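Local coordinates for protein GTP-sensing transcriptional pleiotropic repressor CodY (Clostridioides difficile, PDB 5N0L) that binds isoleucine in its GAF domain and probably uses it as a nutrient signal to repress transcription, at residues T116-L121 with V145-S150. Numbering follows the deposited sequence.
Sequences TVVPIL and VIAEYS
Val-118 joins the strand segment 116-121 to the helix segment 145-150 by resting on Ala-147 and Glu-148. Two residues earlier, Thr-116 also directs its CB toward the helix, but its side chain packs on Leu-144, one turn before Glu-148. At Val-118 the two methyl groups fork over the helix: CG1, anti to the backbone N (chi1 -175°), lies 4.0 Å from Glu-148 CG, while CG2 approaches Ala-147 CB at 4.2 Å. The side chains of Val-118 and Glu-148 cross at about a right angle, and the valine touches the glutamate at its CG methylene, short of the carboxylate. Beyond CG the glutamate runs on extended, carrying its buried carboxylate past the valine to Thr-91 OG1, bonded to OE2, and to a salt bridge with Arg-13 of a neighbouring subunit. No hydrogen bond links the segments, so they meet by van der Waals packing alone, and with 114 Å² buried in total the contact is a small one. Further along, Ile-120 meets the next turns of the same helix at Ala-151 and Val-154, and helix 141-158 thus packs on one face of the antiparallel GAF-domain sheet, where strand 114-122 runs between strands 125-134 and 92-95.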
loop_
_atom_site.group_PDB
_atom_site.type_symbol
_atom_site.label_atom_id
_atom_site.label_comp_id
_atom_site.label_asym_id
_atom_site.label_seq_id
_atom_site.Cartn_x
_atom_site.Cartn_y
_atom_site.Cartn_z
ATOM N N THR A 116 32.997 -0.467 -9.574
ATOM C CA THR A 116 32.239 0.724 -9.472
ATOM C C THR A 116 31.208 0.637 -8.332
ATOM O O THR A 116 30.484 -0.376 -8.225
ATOM C CB THR A 116 31.591 1.006 -10.817
ATOM O OG1 THR A 116 32.683 1.330 -11.755
ATOM C CG2 THR A 116 30.581 2.161 -10.757
ATOM N N VAL A 117 31.145 1.683 -7.562
ATOM C CA VAL A 117 30.257 1.773 -6.360
ATOM C C VAL A 117 29.332 2.966 -6.483
ATOM O O VAL A 117 29.772 4.173 -6.609
ATOM C CB VAL A 117 31.099 1.849 -5.094
ATOM C CG1 VAL A 117 30.172 1.816 -3.841
ATOM C CG2 VAL A 117 32.166 0.747 -5.049
ATOM N N VAL A 118 28.050 2.622 -6.566
ATOM C CA VAL A 118 27.004 3.599 -6.813
ATOM C C VAL A 118 26.082 3.699 -5.620
ATOM O O VAL A 118 25.379 2.683 -5.329
ATOM C CB VAL A 118 26.183 3.282 -8.041
ATOM C CG1 VAL A 118 25.173 4.407 -8.316
ATOM C CG2 VAL A 118 27.121 3.024 -9.231
ATOM N N PRO A 119 26.018 4.900 -5.012
ATOM C CA PRO A 119 25.018 5.067 -3.921
ATOM C C PRO A 119 23.597 4.888 -4.417
ATOM O O PRO A 119 23.203 5.341 -5.503
ATOM C CB PRO A 119 25.256 6.484 -3.423
ATOM C CG PRO A 119 26.729 6.739 -3.699
ATOM C CD PRO A 119 26.983 6.032 -5.012
ATOM N N ILE A 120 22.746 4.253 -3.593
ATOM C CA ILE A 120 21.343 4.117 -3.898
ATOM C C ILE A 120 20.621 5.075 -2.968
ATOM O O ILE A 120 20.694 4.946 -1.719
ATOM C CB ILE A 120 20.826 2.680 -3.679
ATOM C CG1 ILE A 120 21.488 1.690 -4.628
ATOM C CG2 ILE A 120 19.327 2.635 -3.768
ATOM C CD1 ILE A 120 21.259 0.175 -4.478
ATOM N N LEU A 121 19.927 6.025 -3.554
ATOM C CA LEU A 121 19.295 7.115 -2.876
ATOM C C LEU A 121 17.816 7.093 -3.264
ATOM O O LEU A 121 17.417 6.677 -4.358
ATOM C CB LEU A 121 19.887 8.444 -3.309
ATOM C CG LEU A 121 21.428 8.578 -3.231
ATOM C CD1 LEU A 121 21.927 9.930 -3.770
ATOM C CD2 LEU A 121 21.947 8.344 -1.822
ATOM N N VAL A 145 25.743 5.341 -16.965
ATOM C CA VAL A 145 24.394 5.694 -17.174
ATOM C C VAL A 145 23.518 4.510 -16.659
ATOM O O VAL A 145 22.504 4.773 -15.989
ATOM C CB VAL A 145 24.051 5.981 -18.652
ATOM C CG1 VAL A 145 22.589 6.067 -18.994
ATOM C CG2 VAL A 145 24.767 7.342 -18.958
ATOM N N ILE A 146 23.827 3.361 -17.153
ATOM C CA ILE A 146 22.971 2.148 -16.900
ATOM C C ILE A 146 23.007 1.892 -15.377
ATOM O O ILE A 146 21.974 1.691 -14.755
ATOM C CB ILE A 146 23.412 0.936 -17.667
ATOM C CG1 ILE A 146 23.181 1.235 -19.203
ATOM C CG2 ILE A 146 22.689 -0.341 -17.227
ATOM C CD1 ILE A 146 23.854 0.244 -20.040
ATOM N N ALA A 147 24.168 1.952 -14.836
ATOM C CA ALA A 147 24.313 1.720 -13.330
ATOM C C ALA A 147 23.606 2.710 -12.519
ATOM O O ALA A 147 22.911 2.348 -11.508
ATOM C CB ALA A 147 25.711 1.647 -12.906
ATOM N N GLU A 148 23.687 3.987 -12.843
ATOM C CA GLU A 148 23.084 4.984 -12.088
ATOM C C GLU A 148 21.575 5.038 -12.173
ATOM O O GLU A 148 20.885 5.292 -11.111
ATOM C CB GLU A 148 23.699 6.356 -12.328
ATOM C CG GLU A 148 25.112 6.415 -11.813
ATOM C CD GLU A 148 25.764 7.763 -11.852
ATOM O OE1 GLU A 148 25.066 8.765 -12.201
ATOM O OE2 GLU A 148 26.975 7.779 -11.488
ATOM N N TYR A 149 21.005 4.829 -13.370
ATOM C CA TYR A 149 19.638 4.812 -13.457
ATOM C C TYR A 149 19.107 3.511 -12.741
ATOM O O TYR A 149 18.042 3.602 -12.114
ATOM C CB TYR A 149 19.013 5.034 -14.807
ATOM C CG TYR A 149 18.770 3.956 -15.685
ATOM C CD1 TYR A 149 17.677 3.041 -15.498
ATOM C CD2 TYR A 149 19.476 3.894 -16.907
ATOM C CE1 TYR A 149 17.401 2.091 -16.431
ATOM C CE2 TYR A 149 19.203 2.933 -17.813
ATOM C CZ TYR A 149 18.146 2.062 -17.613
ATOM O OH TYR A 149 17.901 1.127 -18.560
ATOM N N SER A 150 19.818 2.428 -12.874
ATOM C CA SER A 150 19.388 1.156 -12.189
ATOM C C SER A 150 19.414 1.323 -10.684
ATOM O O SER A 150 18.392 0.899 -10.027
ATOM C CB SER A 150 20.304 0.035 -12.603
ATOM O OG SER A 150 20.125 -0.399 -13.934
#